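Local coordinates for protein 6-phospho-beta-glucosidase BglT (Thermotoga maritima, PDB 1UP7) that hydrolyses cellobiose 6'-phosphate to glucose 6-phosphate and glucose, using NAD(+) and a manganese ion as cofactors, at residues F67-F81 / T128-T141. Numbering follows the deposited sequence.
With NAD (nicotinamide-adenine-dinucleotide), chain I.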
loop_
_atom_site.group_PDB
_atom_site.type_symbol
_atom_site.label_atom_id
_atom_site.label_comp_id
_atom_site.label_asym_id
_atom_site.label_seq_id
_atom_site.Cartn_x
_atom_site.Cartn_y
_atom_site.Cartn_z
ATOM N N PHE A 67 -27.071 -22.409 -23.408
ATOM C CA PHE A 67 -25.819 -21.792 -23.028
ATOM C C PHE A 67 -24.739 -22.859 -22.803
ATOM O O PHE A 67 -23.621 -22.729 -23.310
ATOM C CB PHE A 67 -26.019 -20.918 -21.778
ATOM C CG PHE A 67 -24.770 -20.241 -21.338
ATOM C CD1 PHE A 67 -23.883 -20.895 -20.496
ATOM C CD2 PHE A 67 -24.445 -18.973 -21.802
ATOM C CE1 PHE A 67 -22.694 -20.282 -20.116
ATOM C CE2 PHE A 67 -23.259 -18.369 -21.403
ATOM C CZ PHE A 67 -22.387 -19.039 -20.558
ATOM N N GLU A 68 -25.083 -23.895 -22.037
ATOM C CA GLU A 68 -24.117 -24.923 -21.654
ATOM C C GLU A 68 -23.515 -25.585 -22.901
ATOM O O GLU A 68 -22.311 -25.776 -23.006
ATOM C CB GLU A 68 -24.773 -25.964 -20.738
ATOM C CG GLU A 68 -23.756 -26.968 -20.193
ATOM C CD GLU A 68 -24.143 -27.564 -18.824
ATOM O OE1 GLU A 68 -24.767 -26.823 -17.991
ATOM O OE2 GLU A 68 -23.806 -28.775 -18.590
ATOM N N GLY A 69 -24.383 -25.905 -23.856
ATOM C CA GLY A 69 -23.980 -26.503 -25.116
ATOM C C GLY A 69 -23.046 -25.618 -25.937
ATOM O O GLY A 69 -22.222 -26.116 -26.700
ATOM N N ALA A 70 -23.165 -24.306 -25.768
ATOM C CA ALA A 70 -22.308 -23.393 -26.478
ATOM C C ALA A 70 -20.899 -23.334 -25.870
ATOM O O ALA A 70 -19.921 -23.339 -26.623
ATOM C CB ALA A 70 -22.969 -21.998 -26.597
ATOM N N VAL A 71 -20.806 -23.337 -24.538
ATOM C CA VAL A 71 -19.560 -23.049 -23.840
ATOM C C VAL A 71 -18.753 -24.279 -23.438
ATOM O O VAL A 71 -17.564 -24.159 -23.131
ATOM C CB VAL A 71 -19.813 -22.176 -22.600
ATOM C CG1 VAL A 71 -20.509 -20.886 -22.994
ATOM C CG2 VAL A 71 -20.606 -22.964 -21.513
ATOM N N VAL A 72 -19.378 -25.454 -23.484
ATOM C CA VAL A 72 -18.796 -26.686 -22.938
ATOM C C VAL A 72 -17.385 -26.998 -23.460
ATOM O O VAL A 72 -16.489 -27.370 -22.662
ATOM C CB VAL A 72 -19.778 -27.912 -23.091
ATOM C CG1 VAL A 72 -19.996 -28.314 -24.575
ATOM C CG2 VAL A 72 -19.303 -29.111 -22.269
ATOM N N ASP A 73 -17.171 -26.858 -24.769
ATOM C CA ASP A 73 -15.845 -27.138 -25.334
ATOM C C ASP A 73 -15.150 -25.878 -25.875
ATOM O O ASP A 73 -14.256 -25.960 -26.731
ATOM C CB ASP A 73 -15.936 -28.192 -26.437
ATOM C CG ASP A 73 -16.333 -29.555 -25.904
ATOM O OD1 ASP A 73 -15.763 -29.985 -24.856
ATOM O OD2 ASP A 73 -17.216 -30.257 -26.468
ATOM N N ALA A 74 -15.563 -24.718 -25.372
ATOM C CA ALA A 74 -15.079 -23.454 -25.899
ATOM C C ALA A 74 -13.777 -23.034 -25.226
ATOM O O ALA A 74 -13.595 -23.209 -24.019
ATOM C CB ALA A 74 -16.147 -22.382 -25.748
ATOM N N LYS A 75 -12.852 -22.526 -26.020
ATOM C CA LYS A 75 -11.640 -21.915 -25.499
ATOM C C LYS A 75 -11.931 -20.425 -25.190
ATOM O O LYS A 75 -11.422 -19.891 -24.207
ATOM C CB LYS A 75 -10.498 -22.087 -26.514
ATOM C CG LYS A 75 -9.174 -21.528 -26.030
ATOM C CD LYS A 75 -7.986 -22.370 -26.439
ATOM C CE LYS A 75 -6.707 -21.902 -25.704
ATOM N NZ LYS A 75 -5.451 -22.041 -26.563
ATOM N N TYR A 76 -12.767 -19.781 -26.013
ATOM C CA TYR A 76 -13.197 -18.389 -25.758
ATOM C C TYR A 76 -14.707 -18.271 -25.745
ATOM O O TYR A 76 -15.405 -18.881 -26.570
ATOM C CB TYR A 76 -12.590 -17.359 -26.752
ATOM C CG TYR A 76 -11.102 -17.455 -26.800
ATOM C CD1 TYR A 76 -10.310 -16.777 -25.864
ATOM C CD2 TYR A 76 -10.478 -18.298 -27.727
ATOM C CE1 TYR A 76 -8.909 -16.917 -25.874
ATOM C CE2 TYR A 76 -9.086 -18.446 -27.748
ATOM C CZ TYR A 76 -8.309 -17.745 -26.819
ATOM O OH TYR A 76 -6.950 -17.892 -26.852
ATOM N N VAL A 77 -15.208 -17.489 -24.805
ATOM C CA VAL A 77 -16.635 -17.175 -24.745
ATOM C C VAL A 77 -16.851 -15.664 -24.799
ATOM O O VAL A 77 -16.339 -14.912 -23.948
ATOM C CB VAL A 77 -17.326 -17.841 -23.500
ATOM C CG1 VAL A 77 -18.813 -17.519 -23.431
ATOM C CG2 VAL A 77 -17.133 -19.385 -23.542
ATOM N N ILE A 78 -17.644 -15.227 -25.779
ATOM C CA ILE A 78 -17.897 -13.812 -25.968
ATOM C C ILE A 78 -19.267 -13.467 -25.427
ATOM O O ILE A 78 -20.269 -13.969 -25.939
ATOM C CB ILE A 78 -17.738 -13.396 -27.471
ATOM C CG1 ILE A 78 -16.287 -13.628 -27.946
ATOM C CG2 ILE A 78 -18.200 -11.920 -27.693
ATOM C CD1 ILE A 78 -16.111 -13.601 -29.445
ATOM N N PHE A 79 -19.304 -12.609 -24.390
ATOM C CA PHE A 79 -20.566 -12.071 -23.871
ATOM C C PHE A 79 -20.937 -10.840 -24.663
ATOM O O PHE A 79 -20.240 -9.817 -24.598
ATOM C CB PHE A 79 -20.449 -11.657 -22.396
ATOM C CG PHE A 79 -20.505 -12.791 -21.435
ATOM C CD1 PHE A 79 -20.551 -14.125 -21.885
ATOM C CD2 PHE A 79 -20.484 -12.538 -20.068
ATOM C CE1 PHE A 79 -20.578 -15.183 -20.980
ATOM C CE2 PHE A 79 -20.536 -13.596 -19.139
ATOM C CZ PHE A 79 -20.584 -14.919 -19.604
ATOM N N GLN A 80 -22.063 -10.914 -25.356
ATOM C CA GLN A 80 -22.484 -9.848 -26.255
ATOM C C GLN A 80 -24.026 -9.756 -26.251
ATOM O O GLN A 80 -24.666 -9.286 -27.193
ATOM C CB GLN A 80 -21.837 -10.131 -27.615
ATOM C CG GLN A 80 -22.715 -10.123 -28.761
ATOM C CD GLN A 80 -22.106 -10.715 -30.017
ATOM O OE1 GLN A 80 -20.909 -10.666 -30.223
ATOM N NE2 GLN A 80 -22.962 -11.196 -30.901
ATOM N N PHE A 81 -24.609 -10.193 -25.150
ATOM C CA PHE A 81 -26.061 -10.143 -24.924
ATOM C C PHE A 81 -26.482 -8.904 -24.132
ATOM O O PHE A 81 -25.718 -8.357 -23.361
ATOM C CB PHE A 81 -26.551 -11.417 -24.198
ATOM C CG PHE A 81 -25.852 -11.686 -22.904
ATOM C CD1 PHE A 81 -24.647 -12.383 -22.881
ATOM C CD2 PHE A 81 -26.394 -11.225 -21.694
ATOM C CE1 PHE A 81 -23.993 -12.635 -21.669
ATOM C CE2 PHE A 81 -25.743 -11.462 -20.483
ATOM C CZ PHE A 81 -24.532 -12.159 -20.475
ATOM N N THR A 128 -21.404 -21.591 -14.900
ATOM C CA THR A 128 -21.411 -22.681 -15.866
ATOM C C THR A 128 -20.069 -22.804 -16.611
ATOM O O THR A 128 -19.570 -23.925 -16.811
ATOM C CB THR A 128 -22.582 -22.513 -16.886
ATOM O OG1 THR A 128 -23.816 -22.536 -16.185
ATOM C CG2 THR A 128 -22.715 -23.721 -17.803
ATOM N N VAL A 129 -19.499 -21.667 -17.041
ATOM C CA VAL A 129 -18.221 -21.688 -17.745
ATOM C C VAL A 129 -17.138 -22.283 -16.835
ATOM O O VAL A 129 -16.436 -23.219 -17.219
ATOM C CB VAL A 129 -17.822 -20.275 -18.254
ATOM C CG1 VAL A 129 -16.351 -20.227 -18.695
ATOM C CG2 VAL A 129 -18.771 -19.805 -19.368
ATOM N N ARG A 130 -17.037 -21.765 -15.619
ATOM C CA ARG A 130 -16.056 -22.242 -14.655
ATOM C C ARG A 130 -16.178 -23.755 -14.354
ATOM O O ARG A 130 -15.181 -24.426 -14.171
ATOM C CB ARG A 130 -16.099 -21.337 -13.410
ATOM C CG ARG A 130 -16.324 -21.961 -12.060
ATOM C CD ARG A 130 -16.677 -20.916 -10.950
ATOM N NE ARG A 130 -15.469 -20.202 -10.534
ATOM C CZ ARG A 130 -15.417 -18.957 -10.090
ATOM N NH1 ARG A 130 -16.516 -18.239 -9.955
ATOM N NH2 ARG A 130 -14.238 -18.439 -9.774
ATOM N N LYS A 131 -17.398 -24.285 -14.358
ATOM C CA LYS A 131 -17.605 -25.704 -14.022
ATOM C C LYS A 131 -17.412 -26.620 -15.230
ATOM O O LYS A 131 -17.369 -27.821 -15.073
ATOM C CB LYS A 131 -19.000 -25.939 -13.424
ATOM C CG LYS A 131 -19.056 -25.731 -11.908
ATOM C CD LYS A 131 -20.337 -24.997 -11.472
ATOM C CE LYS A 131 -21.178 -25.823 -10.464
ATOM N NZ LYS A 131 -22.336 -25.049 -9.852
ATOM N N THR A 132 -17.302 -26.051 -16.430
ATOM C CA THR A 132 -17.099 -26.852 -17.637
ATOM C C THR A 132 -15.745 -26.569 -18.304
ATOM O O THR A 132 -14.723 -27.208 -17.950
ATOM C CB THR A 132 -18.277 -26.691 -18.644
ATOM O OG1 THR A 132 -18.543 -25.302 -18.876
ATOM C CG2 THR A 132 -19.594 -27.190 -18.036
ATOM N N SER A 133 -15.717 -25.618 -19.232
ATOM C CA SER A 133 -14.550 -25.381 -20.079
ATOM C C SER A 133 -13.462 -24.544 -19.421
ATOM O O SER A 133 -12.322 -24.527 -19.867
ATOM C CB SER A 133 -14.986 -24.669 -21.363
ATOM O OG SER A 133 -15.684 -23.441 -21.088
ATOM N N ASN A 134 -13.822 -23.794 -18.391
ATOM C CA ASN A 134 -12.912 -22.776 -17.886
ATOM C C ASN A 134 -12.316 -21.896 -19.023
ATOM O O ASN A 134 -11.116 -21.622 -19.059
ATOM C CB ASN A 134 -11.810 -23.430 -17.032
ATOM C CG ASN A 134 -11.667 -22.757 -15.695
ATOM O OD1 ASN A 134 -10.834 -21.848 -15.538
ATOM N ND2 ASN A 134 -12.530 -23.137 -14.726
ATOM N N ALA A 135 -13.173 -21.507 -19.968
ATOM C CA ALA A 135 -12.791 -20.651 -21.082
ATOM C C ALA A 135 -12.449 -19.246 -20.598
ATOM O O ALA A 135 -12.852 -18.842 -19.500
ATOM C CB ALA A 135 -13.930 -20.579 -22.055
ATOM N N THR A 136 -11.731 -18.505 -21.441
ATOM C CA THR A 136 -11.582 -17.076 -21.265
ATOM C C THR A 136 -12.860 -16.430 -21.734
ATOM O O THR A 136 -13.308 -16.656 -22.854
ATOM C CB THR A 136 -10.403 -16.570 -22.072
ATOM O OG1 THR A 136 -9.209 -17.036 -21.444
ATOM C CG2 THR A 136 -10.313 -15.034 -21.997
ATOM N N ILE A 137 -13.446 -15.605 -20.883
ATOM C CA ILE A 137 -14.613 -14.844 -21.301
ATOM C C ILE A 137 -14.197 -13.457 -21.747
ATOM O O ILE A 137 -13.506 -12.767 -21.015
ATOM C CB ILE A 137 -15.683 -14.767 -20.189
ATOM C CG1 ILE A 137 -16.165 -16.159 -19.799
ATOM C CG2 ILE A 137 -16.886 -13.926 -20.668
ATOM C CD1 ILE A 137 -16.738 -16.254 -18.366
ATOM N N VAL A 138 -14.632 -13.070 -22.946
ATOM C CA VAL A 138 -14.462 -11.715 -23.468
ATOM C C VAL A 138 -15.806 -10.972 -23.442
ATOM O O VAL A 138 -16.768 -11.366 -24.122
ATOM C CB VAL A 138 -13.842 -11.736 -24.865
ATOM C CG1 VAL A 138 -13.599 -10.312 -25.362
ATOM C CG2 VAL A 138 -12.515 -12.534 -24.824
ATOM N N ASN A 139 -15.881 -9.917 -22.639
ATOM C CA ASN A 139 -17.159 -9.272 -22.369
ATOM C C ASN A 139 -17.397 -7.945 -23.065
ATOM O O ASN A 139 -16.606 -7.005 -22.898
ATOM C CB ASN A 139 -17.357 -9.084 -20.869
ATOM C CG ASN A 139 -18.739 -8.565 -20.540
ATOM O OD1 ASN A 139 -19.709 -9.335 -20.533
ATOM N ND2 ASN A 139 -18.856 -7.255 -20.296
ATOM N N PHE A 140 -18.486 -7.880 -23.839
ATOM C CA PHE A 140 -19.026 -6.616 -24.376
ATOM C C PHE A 140 -20.222 -6.109 -23.593
ATOM O O PHE A 140 -20.497 -4.924 -23.602
ATOM C CB PHE A 140 -19.551 -6.764 -25.801
ATOM C CG PHE A 140 -18.552 -7.281 -26.796
ATOM C CD1 PHE A 140 -17.206 -7.391 -26.493
ATOM C CD2 PHE A 140 -18.988 -7.698 -28.054
ATOM C CE1 PHE A 140 -16.296 -7.878 -27.420
ATOM C CE2 PHE A 140 -18.074 -8.194 -29.010
ATOM C CZ PHE A 140 -16.724 -8.281 -28.682
ATOM N N THR A 141 -20.983 -7.003 -22.977
ATOM C CA THR A 141 -22.225 -6.654 -22.297
ATOM C C THR A 141 -22.040 -5.484 -21.351
ATOM O O THR A 141 -21.164 -5.507 -20.485
ATOM C CB THR A 141 -22.732 -7.861 -21.509
ATOM O OG1 THR A 141 -23.129 -8.870 -22.440
ATOM C CG2 THR A 141 -24.038 -7.513 -20.695
HETATM P PA NAD I . -29.084 -6.470 -28.527
HETATM O O1A NAD I . -30.340 -5.952 -27.952
HETATM O O2A NAD I . -29.112 -6.753 -30.045
HETATM O O5B NAD I . -28.793 -7.832 -27.699
HETATM C C5B NAD I . -27.964 -8.821 -28.253
HETATM C C4B NAD I . -28.636 -10.185 -28.160
HETATM O O4B NAD I . -28.644 -10.647 -26.811
HETATM C C3B NAD I . -30.083 -10.229 -28.635
HETATM O O3B NAD I . -30.148 -11.102 -29.753
HETATM C C2B NAD I . -30.867 -10.790 -27.447
HETATM O O2B NAD I . -31.871 -11.699 -27.847
HETATM C C1B NAD I . -29.768 -11.526 -26.703
HETATM N N9A NAD I . -30.029 -11.777 -25.289
HETATM C C8A NAD I . -30.713 -11.013 -24.363
HETATM N N7A NAD I . -30.632 -11.669 -23.185
HETATM C C5A NAD I . -29.884 -12.780 -23.319
HETATM C C6A NAD I . -29.504 -13.797 -22.452
HETATM N N6A NAD I . -29.866 -13.798 -21.174
HETATM N N1A NAD I . -28.729 -14.844 -22.937
HETATM C C2A NAD I . -28.357 -14.885 -24.270
HETATM N N3A NAD I . -28.765 -13.888 -25.122
HETATM C C4A NAD I . -29.512 -12.864 -24.650
HETATM O O3 NAD I . -27.959 -5.377 -28.170
HETATM P PN NAD I . -26.540 -5.130 -28.871
HETATM O O1N NAD I . -26.633 -3.728 -29.350
HETATM O O2N NAD I . -26.143 -6.184 -29.780
HETATM O O5D NAD I . -25.490 -5.235 -27.670
HETATM C C5D NAD I . -25.466 -6.275 -26.709
HETATM C C4D NAD I . -24.643 -5.791 -25.505
HETATM O O4D NAD I . -23.292 -5.481 -25.847
HETATM C C3D NAD I . -25.211 -4.515 -24.900
HETATM O O3D NAD I . -25.105 -4.677 -23.518
HETATM C C2D NAD I . -24.288 -3.405 -25.391
HETATM O O2D NAD I . -24.184 -2.284 -24.530
HETATM C C1D NAD I . -22.969 -4.103 -25.629
HETATM N N1N NAD I . -22.393 -3.679 -26.908
HETATM C C2N NAD I . -22.053 -4.704 -27.762
HETATM C C3N NAD I . -21.503 -4.456 -28.996
HETATM C C7N NAD I . -21.173 -5.630 -29.889
HETATM O O7N NAD I . -19.957 -5.726 -30.605
HETATM N N7N NAD I . -22.075 -6.619 -29.984
HETATM C C4N NAD I . -21.299 -3.121 -29.354
HETATM C C5N NAD I . -21.634 -2.058 -28.491
HETATM C C6N NAD I . -22.190 -2.358 -27.248
#
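The F79 ring lies between two side chains: CG2 of I137 sits over the centre of one face, 3.7 Å from the ring centroid, while CE1 of F81 covers the opposite face nearer the rim. At the edge, in the ring plane, comes OD1 of N139, 3.3 Å from F79 CD2; this buried oxygen has no hydrogen-bond partner, whereas N139 ND2 donates to T141 O. With CG anti to the carbonyl carbon (chi1 -57°), F140 turns a face to CG2 of I78, which sits toward the rim. Strands 76-79 and 136-139 are parallel neighbours within the Rossmann-type sheet of the NAD-binding domain, joined by bonds such as V138 N to V77 O (2.7 Å). Where they end, beside the cofactor, F140 N donates to F79 O (2.7 Å), and T141 OG1 donates to a lone pair of F81 O (2.8 Å) while lying over the centre of the F81 ring. F140 CD2 approaches the carboxamide O7N of NAD at 3.4 Å, and F81 CB packs against the adenine. At the other end, S133 OG and A74 N grip V71 O from opposite faces of its plane, and V129 CG2 meets the F67 ring at its edge.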